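Local atomic coordinates of putative C39-like peptidase (Bacillus anthracis, PDB entry 3ERV), a protein that is of unknown function but, as a C39-like member of the papain-like peptidase clan, probably hydrolyses peptide bonds with a cysteine nucleophile. Residues P44-G49 with V66-L71; G87-G92 with G169-T174; V146-A151 with V214-Q219. One frame throughout, in Å; residues are numbered along the deposited sequence.

Interaction 1: residues P44-G49 with V66-L71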
ATOM      1  N   PRO A  44       0.148   8.799 -15.713  1.00 47.18           N
ATOM      2  CA  PRO A  44      -1.071   9.624 -15.725  1.00 46.13           C
ATOM      3  C   PRO A  44      -2.422   8.864 -15.607  1.00 45.90           C
ATOM      4  O   PRO A  44      -3.433   9.484 -15.294  1.00 45.68           O
ATOM      5  CB  PRO A  44      -0.996  10.286 -17.109  1.00 46.31           C
ATOM      6  CG  PRO A  44      -0.327   9.221 -17.977  1.00 45.59           C
ATOM      7  CD  PRO A  44       0.748   8.672 -17.072  1.00 45.95           C
ATOM      8  N   GLU A  45      -2.444   7.557 -15.882  1.00 45.49           N
ATOM      9  CA  GLU A  45      -3.696   6.775 -15.950  1.00 45.09           C
ATOM     10  C   GLU A  45      -4.547   6.654 -14.665  1.00 42.75           C
ATOM     11  O   GLU A  45      -5.762   6.596 -14.730  1.00 43.43           O
ATOM     12  CB  GLU A  45      -3.386   5.376 -16.473  1.00 45.24           C
ATOM     13  CG  GLU A  45      -2.653   5.431 -17.764  1.00 48.52           C
ATOM     14  CD  GLU A  45      -1.138   5.417 -17.651  1.00 47.85           C
ATOM     15  OE1 GLU A  45      -0.499   5.760 -16.626  1.00 47.26           O
ATOM     16  OE2 GLU A  45      -0.576   5.043 -18.660  1.00 51.47           O
ATOM     17  N   LEU A  46      -3.917   6.642 -13.506  1.00 42.15           N
ATOM     18  CA  LEU A  46      -4.622   6.320 -12.250  1.00 40.51           C
ATOM     19  C   LEU A  46      -4.395   7.401 -11.229  1.00 41.09           C
ATOM     20  O   LEU A  46      -3.408   7.329 -10.500  1.00 40.27           O
ATOM     21  CB  LEU A  46      -4.125   4.984 -11.677  1.00 40.03           C
ATOM     22  CG  LEU A  46      -4.330   3.719 -12.548  1.00 39.59           C
ATOM     23  CD1 LEU A  46      -3.947   2.465 -11.746  1.00 38.34           C
ATOM     24  CD2 LEU A  46      -5.836   3.650 -12.979  1.00 37.62           C
ATOM     25  N   ASP A  47      -5.291   8.391 -11.175  1.00 40.93           N
ATOM     26  CA  ASP A  47      -5.128   9.507 -10.217  1.00 42.60           C
ATOM     27  C   ASP A  47      -5.081   8.968  -8.806  1.00 42.75           C
ATOM     28  O   ASP A  47      -4.300   9.465  -7.975  1.00 42.86           O
ATOM     29  CB  ASP A  47      -6.267  10.547 -10.314  1.00 43.16           C
ATOM     30  CG  ASP A  47      -6.121  11.453 -11.518  1.00 44.96           C
ATOM     31  OD1 ASP A  47      -5.021  11.470 -12.126  1.00 46.04           O
ATOM     32  OD2 ASP A  47      -7.131  12.086 -11.915  1.00 48.99           O
ATOM     33  N   ARG A  48      -5.866   7.912  -8.545  1.00 41.55           N
ATOM     34  CA  ARG A  48      -5.820   7.311  -7.229  1.00 40.13           C
ATOM     35  C   ARG A  48      -5.313   5.875  -7.263  1.00 40.55           C
ATOM     36  O   ARG A  48      -5.876   4.997  -6.600  1.00 39.44           O
ATOM     37  CB  ARG A  48      -7.177   7.362  -6.520  1.00 39.62           C
ATOM     38  CG  ARG A  48      -7.609   8.769  -6.135  1.00 38.88           C
ATOM     39  CD  ARG A  48      -8.908   8.818  -5.307  1.00 38.12           C
ATOM     40  NE  ARG A  48      -9.420  10.203  -5.213  1.00 41.11           N
ATOM     41  CZ  ARG A  48     -10.244  10.791  -6.093  1.00 43.79           C
ATOM     42  NH1 ARG A  48     -10.727  10.127  -7.159  1.00 38.66           N
ATOM     43  NH2 ARG A  48     -10.624  12.065  -5.898  1.00 41.00           N
ATOM     44  N   GLY A  49      -4.251   5.636  -8.018  1.00 40.37           N
ATOM     45  CA  GLY A  49      -3.752   4.283  -8.153  1.00 41.13           C
ATOM     46  C   GLY A  49      -2.551   3.845  -7.325  1.00 41.79           C
ATOM     47  O   GLY A  49      -1.908   2.873  -7.690  1.00 42.40           O
ATOM     48  N   VAL A  66       1.432  -8.768 -15.022  1.00 44.89           N
ATOM     49  CA  VAL A  66       0.231  -8.023 -14.704  1.00 45.44           C
ATOM     50  C   VAL A  66       0.568  -6.535 -14.764  1.00 46.34           C
ATOM     51  O   VAL A  66       1.729  -6.162 -14.621  1.00 46.85           O
ATOM     52  CB  VAL A  66      -0.341  -8.436 -13.303  1.00 45.38           C
ATOM     53  CG1 VAL A  66       0.625  -8.015 -12.151  1.00 43.47           C
ATOM     54  CG2 VAL A  66      -1.799  -7.873 -13.114  1.00 45.77           C
ATOM     55  N   ASP A  67      -0.404  -5.694 -15.056  1.00 46.54           N
ATOM     56  CA  ASP A  67      -0.131  -4.268 -15.020  1.00 48.22           C
ATOM     57  C   ASP A  67      -1.135  -3.571 -14.103  1.00 47.41           C
ATOM     58  O   ASP A  67      -2.148  -4.157 -13.720  1.00 47.11           O
ATOM     59  CB  ASP A  67      -0.170  -3.655 -16.409  1.00 48.93           C
ATOM     60  CG  ASP A  67      -1.531  -3.737 -17.021  1.00 53.35           C
ATOM     61  OD1 ASP A  67      -2.436  -2.967 -16.694  1.00 56.05           O
ATOM     62  OD2 ASP A  67      -1.719  -4.603 -17.861  1.00 63.68           O
ATOM     63  N   LYS A  68      -0.836  -2.322 -13.764  1.00 46.98           N
ATOM     64  CA  LYS A  68      -1.655  -1.538 -12.874  1.00 45.99           C
ATOM     65  C   LYS A  68      -3.107  -1.333 -13.357  1.00 44.68           C
ATOM     66  O   LYS A  68      -3.990  -1.172 -12.523  1.00 45.28           O
ATOM     67  CB  LYS A  68      -0.998  -0.184 -12.621  1.00 46.58           C
ATOM     68  CG  LYS A  68      -1.152   0.811 -13.785  1.00 43.61           C
ATOM     69  CD  LYS A  68      -0.129   1.986 -13.636  1.00 42.93           C
ATOM     70  CE  LYS A  68      -0.475   3.097 -14.608  1.00 40.66           C
ATOM     71  NZ  LYS A  68       0.672   3.970 -14.938  1.00 45.03           N
ATOM     72  N   MET A  69      -3.350  -1.304 -14.673  1.00 43.20           N
ATOM     73  CA  MET A  69      -4.701  -1.096 -15.199  1.00 41.95           C
ATOM     74  C   MET A  69      -5.596  -2.314 -14.955  1.00 41.94           C
ATOM     75  O   MET A  69      -6.800  -2.198 -14.665  1.00 41.33           O
ATOM     76  CB  MET A  69      -4.673  -0.752 -16.715  1.00 41.43           C
ATOM     77  CG  MET A  69      -3.782   0.514 -17.088  1.00 42.63           C
ATOM     78  SD  MET A  69      -4.376   1.968 -16.200  1.00 36.91           S
ATOM     79  CE  MET A  69      -6.129   1.911 -16.678  1.00 41.31           C
ATOM     80  N   LYS A  70      -5.029  -3.504 -15.091  1.00 40.73           N
ATOM     81  CA  LYS A  70      -5.819  -4.701 -14.816  1.00 41.32           C
ATOM     82  C   LYS A  70      -6.159  -4.755 -13.326  1.00 39.44           C
ATOM     83  O   LYS A  70      -7.267  -5.073 -12.929  1.00 38.43           O
ATOM     84  CB  LYS A  70      -5.057  -5.970 -15.262  1.00 41.76           C
ATOM     85  CG  LYS A  70      -5.850  -7.266 -15.038  1.00 45.84           C
ATOM     86  CD  LYS A  70      -5.682  -8.207 -16.276  1.00 55.62           C
ATOM     87  CE  LYS A  70      -6.364  -9.579 -16.128  1.00 57.71           C
ATOM     88  NZ  LYS A  70      -5.744 -10.420 -15.055  1.00 60.80           N
ATOM     89  N   LEU A  71      -5.196  -4.408 -12.485  1.00 39.42           N
ATOM     90  CA  LEU A  71      -5.420  -4.448 -11.045  1.00 39.69           C
ATOM     91  C   LEU A  71      -6.439  -3.377 -10.621  1.00 39.77           C
ATOM     92  O   LEU A  71      -7.252  -3.590  -9.675  1.00 38.17           O
ATOM     93  CB  LEU A  71      -4.094  -4.257 -10.269  1.00 39.53           C
ATOM     94  CG  LEU A  71      -3.084  -5.399 -10.512  1.00 41.89           C
ATOM     95  CD1 LEU A  71      -1.820  -5.103  -9.724  1.00 42.06           C
ATOM     96  CD2 LEU A  71      -3.659  -6.766 -10.078  1.00 39.47           C
TER
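Glu-45 and Lys-68 meet with their side chains crossing at about a right angle, and the ammonium comes to the carboxylate from one face instead of within its plane. Lys-68 NZ lies 2.7 Å from Glu-45 OE1, a salt bridge in which the nitrogen stands 54° out of the carboxylate plane. The Lys-68 chain, extended beyond CG, carries NZ past Leu-46 CD1 to that oxygen. NZ also donates to the carbonyl of Gln-41, giving the lysine charge a second partner in the loop that carries Glu-45.

The two segments join the turn leading into helix 50-61, a type I turn from Leu-46 to Gly-49 with Gly-49 as N-cap, to the start of helix 68-74. The first of these helices opens with Cys-50, whose placement near His-178 and Asp-194 is consistent with the cysteine nucleophile of a papain-like peptidase. Asp-67 is the N-cap of the second helix; Asp-67 OD1 accepts from Lys-70 N at 3.1 Å and, weakly, from Met-69 N.

Leu-46 slides past Lys-68 in the opposite direction, Leu-46 CD1 lying 3.8 Å from Lys-68 CG. The other methyl, Leu-46 CD2, faces the thioether of Met-69, with Met-69 SD at 3.9 Å. Met-69 is bent at chi2 and chi3, and its SD also lies 3.6 Å from Glu-45 CB, these side chains again crossing at about a right angle. Leu-46 also packs on Val-52 and Tyr-98.

Interaction 2: residues G87-G92 with G169-T174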
ATOM      1  N   GLY A  87     -18.344   4.894   2.116  1.00 52.76           N
ATOM      2  CA  GLY A  87     -17.708   3.602   1.848  1.00 49.89           C
ATOM      3  C   GLY A  87     -16.576   3.345   2.807  1.00 49.34           C
ATOM      4  O   GLY A  87     -15.894   4.285   3.261  1.00 47.89           O
ATOM      5  N   ASN A  88     -16.371   2.065   3.103  1.00 48.47           N
ATOM      6  CA  ASN A  88     -15.311   1.602   3.985  1.00 49.26           C
ATOM      7  C   ASN A  88     -14.130   1.071   3.182  1.00 48.28           C
ATOM      8  O   ASN A  88     -14.295   0.149   2.364  1.00 48.48           O
ATOM      9  CB  ASN A  88     -15.837   0.472   4.886  1.00 49.26           C
ATOM     10  CG  ASN A  88     -14.939   0.210   6.120  1.00 52.14           C
ATOM     11  OD1 ASN A  88     -13.684   0.206   6.053  1.00 52.09           O
ATOM     12  ND2 ASN A  88     -15.595  -0.007   7.272  1.00 56.50           N
ATOM     13  N   PRO A  89     -12.927   1.644   3.400  1.00 47.70           N
ATOM     14  CA  PRO A  89     -11.775   1.139   2.596  1.00 46.39           C
ATOM     15  C   PRO A  89     -11.329  -0.264   3.005  1.00 47.28           C
ATOM     16  O   PRO A  89     -10.504  -0.893   2.295  1.00 46.83           O
ATOM     17  CB  PRO A  89     -10.657   2.157   2.852  1.00 45.58           C
ATOM     18  CG  PRO A  89     -11.036   2.808   4.231  1.00 47.29           C
ATOM     19  CD  PRO A  89     -12.592   2.823   4.227  1.00 46.86           C
ATOM     20  N   ASN A  90     -11.850  -0.739   4.147  1.00 46.79           N
ATOM     21  CA  ASN A  90     -11.706  -2.125   4.522  1.00 47.70           C
ATOM     22  C   ASN A  90     -12.635  -3.038   3.735  1.00 48.31           C
ATOM     23  O   ASN A  90     -12.433  -4.257   3.703  1.00 49.38           O
ATOM     24  CB  ASN A  90     -11.874  -2.326   6.032  1.00 48.18           C
ATOM     25  CG  ASN A  90     -10.820  -1.538   6.856  1.00 49.86           C
ATOM     26  OD1 ASN A  90      -9.632  -1.872   6.886  1.00 48.74           O
ATOM     27  ND2 ASN A  90     -11.272  -0.469   7.506  1.00 52.22           N
ATOM     28  N   GLU A  91     -13.637  -2.472   3.072  1.00 47.98           N
ATOM     29  CA  GLU A  91     -14.527  -3.300   2.252  1.00 48.78           C
ATOM     30  C   GLU A  91     -14.125  -3.317   0.752  1.00 47.70           C
ATOM     31  O   GLU A  91     -14.160  -4.352   0.095  1.00 47.42           O
ATOM     32  CB  GLU A  91     -15.968  -2.892   2.423  1.00 48.66           C
ATOM     33  CG  GLU A  91     -16.909  -4.025   2.059  1.00 56.87           C
ATOM     34  CD  GLU A  91     -18.361  -3.558   1.899  1.00 63.62           C
ATOM     35  OE1 GLU A  91     -18.745  -2.581   2.600  1.00 68.84           O
ATOM     36  OE2 GLU A  91     -19.110  -4.170   1.092  1.00 64.51           O
ATOM     37  N   GLY A  92     -13.700  -2.178   0.245  1.00 46.11           N
ATOM     38  CA  GLY A  92     -13.218  -2.114  -1.126  1.00 45.28           C
ATOM     39  C   GLY A  92     -12.541  -0.779  -1.357  1.00 45.20           C
ATOM     40  O   GLY A  92     -12.503   0.085  -0.443  1.00 43.92           O
ATOM     41  N   GLY A 169     -18.793   0.277  10.922  1.00 66.27           N
ATOM     42  CA  GLY A 169     -18.097   0.948  12.000  1.00 65.35           C
ATOM     43  C   GLY A 169     -17.267   2.117  11.504  1.00 64.58           C
ATOM     44  O   GLY A 169     -17.182   2.378  10.313  1.00 64.30           O
ATOM     45  N   ASP A 170     -16.653   2.812  12.446  1.00 63.45           N
ATOM     46  CA  ASP A 170     -15.899   4.020  12.149  1.00 62.46           C
ATOM     47  C   ASP A 170     -14.557   3.655  11.589  1.00 60.13           C
ATOM     48  O   ASP A 170     -13.983   2.623  11.943  1.00 60.15           O
ATOM     49  CB  ASP A 170     -15.689   4.823  13.422  1.00 62.65           C
ATOM     50  CG  ASP A 170     -16.989   5.203  14.077  1.00 66.06           C
ATOM     51  OD1 ASP A 170     -18.061   4.993  13.436  1.00 69.82           O
ATOM     52  OD2 ASP A 170     -16.943   5.716  15.229  1.00 68.60           O
ATOM     53  N   VAL A 171     -14.076   4.486  10.687  1.00 58.05           N
ATOM     54  CA  VAL A 171     -12.740   4.300  10.197  1.00 57.63           C
ATOM     55  C   VAL A 171     -12.046   5.649  10.132  1.00 56.88           C
ATOM     56  O   VAL A 171     -12.632   6.642   9.731  1.00 55.13           O
ATOM     57  CB  VAL A 171     -12.676   3.509   8.824  1.00 57.89           C
ATOM     58  CG1 VAL A 171     -13.766   3.972   7.880  1.00 58.54           C
ATOM     59  CG2 VAL A 171     -11.307   3.695   8.137  1.00 57.98           C
ATOM     60  N   SER A 172     -10.787   5.661  10.546  1.00 57.00           N
ATOM     61  CA  SER A 172      -9.971   6.854  10.455  1.00 58.25           C
ATOM     62  C   SER A 172      -9.308   6.970   9.090  1.00 57.34           C
ATOM     63  O   SER A 172      -8.654   6.022   8.623  1.00 58.40           O
ATOM     64  CB  SER A 172      -8.923   6.839  11.547  1.00 58.95           C
ATOM     65  OG  SER A 172      -9.599   6.885  12.796  1.00 63.95           O
ATOM     66  N   ILE A 173      -9.539   8.116   8.443  1.00 55.75           N
ATOM     67  CA  ILE A 173      -8.982   8.426   7.148  1.00 54.11           C
ATOM     68  C   ILE A 173      -8.217   9.758   7.179  1.00 54.14           C
ATOM     69  O   ILE A 173      -8.453  10.616   8.034  1.00 54.26           O
ATOM     70  CB  ILE A 173     -10.091   8.464   6.023  1.00 53.94           C
ATOM     71  CG1 ILE A 173     -10.965   9.706   6.130  1.00 51.78           C
ATOM     72  CG2 ILE A 173     -10.912   7.129   5.924  1.00 51.60           C
ATOM     73  CD1 ILE A 173     -10.517  10.755   5.161  1.00 48.85           C
ATOM     74  N   THR A 174      -7.242   9.885   6.299  1.00 52.97           N
ATOM     75  CA  THR A 174      -6.582  11.134   6.073  1.00 53.52           C
ATOM     76  C   THR A 174      -6.350  11.249   4.578  1.00 53.94           C
ATOM     77  O   THR A 174      -5.929  10.277   3.967  1.00 52.87           O
ATOM     78  CB  THR A 174      -5.205  11.261   6.810  1.00 53.14           C
ATOM     79  OG1 THR A 174      -4.528  12.400   6.270  1.00 55.98           O
ATOM     80  CG2 THR A 174      -4.305  10.027   6.611  1.00 52.62           C
TER
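Val-171, on one strand of the two-stranded antiparallel hairpin 162-166/169-173, packs against the Asx turn that begins at Asn-88. The bond from CA to CB of Val-171 is directed toward the turn, and CB divides into two methyls that share the contact. Val-171 CG1 sits between the backbone N and the carbonyl carbon (chi1 42°) and meets Pro-89 CD at 4.0 Å; it also comes within 4.2 Å of Asn-88 OD1. Val-171 CG2, anti to the backbone N, touches Pro-89 CG at 4.0 Å and has Asn-90 ND2 just beyond. Proline ring and valine thus meet tip to tip, and no hydrogen bond joins the two segments directly.

A polar link runs through Thr-166 instead: its hydroxyl is hydrogen-bonded both to Asn-88 ND2 and to Gly-169 O, bridging loop and hairpin. On the loop side, Asn-88 O receives the backbone N-H groups of Glu-91 and Gly-92, and residues 89-91 have helical backbone angles. Asn-88 OD1 likewise serves two donors. Asn-90 N, 2.8 Å from Asn-88 OD1, closes the Asx turn with a tilt of 27° from the carbonyl plane, while Asn-90 ND2 lies in this plane on a lone pair, 2.9 Å from Asn-88 OD1.

Interaction 3: residues V146-A151 with V214-Q219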
ATOM      1  N   VAL A 146       4.258  -4.286   0.290  1.00 44.07           N
ATOM      2  CA  VAL A 146       3.401  -3.172   0.001  1.00 44.34           C
ATOM      3  C   VAL A 146       2.866  -2.609   1.330  1.00 45.76           C
ATOM      4  O   VAL A 146       2.346  -3.363   2.171  1.00 45.66           O
ATOM      5  CB  VAL A 146       2.246  -3.604  -0.896  1.00 44.33           C
ATOM      6  CG1 VAL A 146       1.201  -2.443  -1.081  1.00 43.61           C
ATOM      7  CG2 VAL A 146       2.786  -4.143  -2.223  1.00 41.90           C
ATOM      8  N   ILE A 147       2.999  -1.296   1.534  1.00 46.45           N
ATOM      9  CA  ILE A 147       2.569  -0.725   2.810  1.00 47.94           C
ATOM     10  C   ILE A 147       1.642   0.492   2.681  1.00 48.82           C
ATOM     11  O   ILE A 147       1.800   1.329   1.788  1.00 49.49           O
ATOM     12  CB  ILE A 147       3.767  -0.417   3.743  1.00 48.76           C
ATOM     13  CG1 ILE A 147       4.558   0.753   3.192  1.00 48.37           C
ATOM     14  CG2 ILE A 147       4.679  -1.674   3.991  1.00 44.21           C
ATOM     15  CD1 ILE A 147       4.238   2.046   3.910  1.00 51.56           C
ATOM     16  N   ILE A 148       0.654   0.590   3.551  1.00 49.04           N
ATOM     17  CA  ILE A 148      -0.172   1.790   3.559  1.00 50.18           C
ATOM     18  C   ILE A 148       0.432   2.760   4.610  1.00 50.80           C
ATOM     19  O   ILE A 148       0.725   2.338   5.715  1.00 51.40           O
ATOM     20  CB  ILE A 148      -1.641   1.478   3.943  1.00 49.81           C
ATOM     21  CG1 ILE A 148      -2.245   0.395   3.038  1.00 51.15           C
ATOM     22  CG2 ILE A 148      -2.502   2.767   3.960  1.00 48.93           C
ATOM     23  CD1 ILE A 148      -2.370   0.780   1.629  1.00 53.90           C
ATOM     24  N   THR A 149       0.620   4.030   4.256  1.00 50.85           N
ATOM     25  CA  THR A 149       1.187   5.020   5.182  1.00 51.73           C
ATOM     26  C   THR A 149       0.579   6.356   4.830  1.00 51.42           C
ATOM     27  O   THR A 149      -0.518   6.381   4.271  1.00 51.83           O
ATOM     28  CB  THR A 149       2.728   5.104   5.100  1.00 51.21           C
ATOM     29  OG1 THR A 149       3.210   6.034   6.082  1.00 53.86           O
ATOM     30  CG2 THR A 149       3.198   5.582   3.710  1.00 51.26           C
ATOM     31  N   ASN A 150       1.255   7.464   5.143  1.00 51.86           N
ATOM     32  CA  ASN A 150       0.803   8.764   4.610  1.00 51.82           C
ATOM     33  C   ASN A 150       1.909   9.412   3.777  1.00 52.00           C
ATOM     34  O   ASN A 150       3.079   9.088   3.939  1.00 51.23           O
ATOM     35  CB  ASN A 150       0.317   9.704   5.720  1.00 52.43           C
ATOM     36  CG  ASN A 150       1.482  10.329   6.489  1.00 50.93           C
ATOM     37  OD1 ASN A 150       2.123  11.264   6.019  1.00 53.44           O
ATOM     38  ND2 ASN A 150       1.794   9.762   7.617  1.00 46.20           N
ATOM     39  N   ALA A 151       1.532  10.324   2.885  1.00 53.41           N
ATOM     40  CA  ALA A 151       2.477  10.876   1.906  1.00 54.81           C
ATOM     41  C   ALA A 151       3.753  11.544   2.490  1.00 56.29           C
ATOM     42  O   ALA A 151       4.767  11.660   1.772  1.00 56.38           O
ATOM     43  CB  ALA A 151       1.754  11.817   0.977  1.00 54.77           C
ATOM     44  N   VAL A 214       2.877   2.564  11.526  1.00 54.50           N
ATOM     45  CA  VAL A 214       2.114   2.083  12.694  1.00 54.74           C
ATOM     46  C   VAL A 214       0.833   2.914  12.910  1.00 54.57           C
ATOM     47  O   VAL A 214      -0.251   2.381  13.178  1.00 55.35           O
ATOM     48  CB  VAL A 214       2.995   2.082  13.979  1.00 54.40           C
ATOM     49  CG1 VAL A 214       2.110   1.939  15.212  1.00 53.87           C
ATOM     50  CG2 VAL A 214       4.033   0.957  13.925  1.00 53.61           C
ATOM     51  N   GLN A 215       0.972   4.229  12.768  1.00 54.75           N
ATOM     52  CA  GLN A 215      -0.161   5.153  12.859  1.00 54.31           C
ATOM     53  C   GLN A 215      -1.282   4.885  11.863  1.00 54.79           C
ATOM     54  O   GLN A 215      -2.444   5.038  12.226  1.00 55.43           O
ATOM     55  CB  GLN A 215       0.290   6.611  12.695  1.00 54.08           C
ATOM     56  CG  GLN A 215      -0.870   7.566  12.821  1.00 54.03           C
ATOM     57  CD  GLN A 215      -0.418   9.004  12.860  1.00 56.36           C
ATOM     58  OE1 GLN A 215       0.242   9.506  11.953  1.00 55.04           O
ATOM     59  NE2 GLN A 215      -0.780   9.679  13.921  1.00 56.50           N
ATOM     60  N   MET A 216      -0.948   4.497  10.624  1.00 53.48           N
ATOM     61  CA  MET A 216      -1.979   4.089   9.662  1.00 52.34           C
ATOM     62  C   MET A 216      -2.490   2.663   9.824  1.00 51.77           C
ATOM     63  O   MET A 216      -3.263   2.203   8.996  1.00 51.65           O
ATOM     64  CB  MET A 216      -1.518   4.309   8.211  1.00 51.42           C
ATOM     65  CG  MET A 216      -1.437   5.780   7.800  1.00 52.03           C
ATOM     66  SD  MET A 216      -3.021   6.656   7.816  1.00 48.55           S
ATOM     67  CE  MET A 216      -4.002   5.732   6.613  1.00 47.02           C
ATOM     68  N   GLY A 217      -2.079   1.946  10.871  1.00 51.49           N
ATOM     69  CA  GLY A 217      -2.721   0.681  11.161  1.00 49.92           C
ATOM     70  C   GLY A 217      -1.789  -0.503  10.972  1.00 50.03           C
ATOM     71  O   GLY A 217      -2.230  -1.649  10.962  1.00 49.36           O
ATOM     72  N   SER A 218      -0.504  -0.228  10.805  1.00 49.47           N
ATOM     73  CA  SER A 218       0.474  -1.289  10.520  1.00 49.33           C
ATOM     74  C   SER A 218       0.070  -2.193   9.322  1.00 48.52           C
ATOM     75  O   SER A 218       0.277  -3.407   9.362  1.00 48.33           O
ATOM     76  CB  SER A 218       0.681  -2.145  11.779  1.00 50.12           C
ATOM     77  OG  SER A 218       1.483  -1.440  12.717  1.00 50.89           O
ATOM     78  N   GLN A 219      -0.518  -1.596   8.284  1.00 47.98           N
ATOM     79  CA  GLN A 219      -1.069  -2.370   7.180  1.00 47.92           C
ATOM     80  C   GLN A 219       0.027  -2.750   6.174  1.00 47.38           C
ATOM     81  O   GLN A 219       0.771  -1.878   5.704  1.00 46.75           O
ATOM     82  CB  GLN A 219      -2.159  -1.619   6.478  1.00 47.54           C
ATOM     83  CG  GLN A 219      -3.152  -0.858   7.372  1.00 49.83           C
ATOM     84  CD  GLN A 219      -4.288  -0.323   6.518  1.00 49.33           C
ATOM     85  OE1 GLN A 219      -4.739  -1.024   5.621  1.00 50.25           O
ATOM     86  NE2 GLN A 219      -4.735   0.918   6.759  1.00 45.76           N
TER
HETATM   87  O   HOH W   1      -0.229   1.130   7.943  1.00 45.86           O
HETATM   88  O   HOH W   2       0.381   8.021   9.420  1.00 51.79           O
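Gln-219 O is approached by Ile-147 CA and accepts from Ile-148 N at the point where the chain, having left helix 206-215, returns beside strand 145-150. At Ile-147 the approach is a CA-H...O contact, with Ile-147 CA 3.6 Å from Gln-219 O. The next residue supplies the direct hydrogen bond: Ile-148 N donates to Gln-219 O at 3.3 Å, nearly straight at 162° but from 39° above the carbonyl plane. Trp-213 NE1 is another donor to this carbonyl.

The side chain of Ile-148 crosses that of Gln-219 obliquely. Ile-148 CG1 lies 3.9 Å from Gln-219 OE1, and CG2 is near NE2, so the branched aliphatic group packs against the amide end. That amide is held by polar bonds at both tips: NE2 donates to Met-216 O almost along the C=O axis, with the acceptor in the amide plane, and OE1 accepts from His-109 N. Water 1 joins Ile-148 O to Gln-219 N, continuing the link beyond the direct bond.

At Thr-149 it is the backbone that makes the contact, Met-216 CG resting 3.6 Å from Thr-149 C. Asn-150 ends the strand; its OD1 bonds Thr-152 OG1, and its ND2 serves both Ala-154 O and water 2, which in turn donates to Gln-215 OE1.

Helix 206-215 ends in a Schellman motif, with Gly-217 at positive phi as C-prime residue, Ser-218 N bonded to Trp-213 O and Gly-217 N to Val-214 O. The strand belongs to the antiparallel sheet of the papain-like fold, where its neighbour 177-185 carries His-178, the probable catalytic histidine.

Overall arrangement
From the N terminus, the chain first makes interaction 1, which closes a short loop around helix 50-61 and fixes the approach to that helix against helix 68-74. It is complete before the others open. Interaction 2 begins in the loop between strands 85-86 and 93-94 and waits 76 residues for the hairpin strand 169-173. Within that span the chain enters strand 145-150, whose partner comes only after helix 206-215, so interactions 2 and 3 cross. They also pack together, Thr-174 CG2 lying 3.8 Å from Met-216 SD, which joins the hairpin to the helix end beside the central sheet. Interaction 1 touches neither, its centre about 21 and 20 Å from those of interactions 2 and 3.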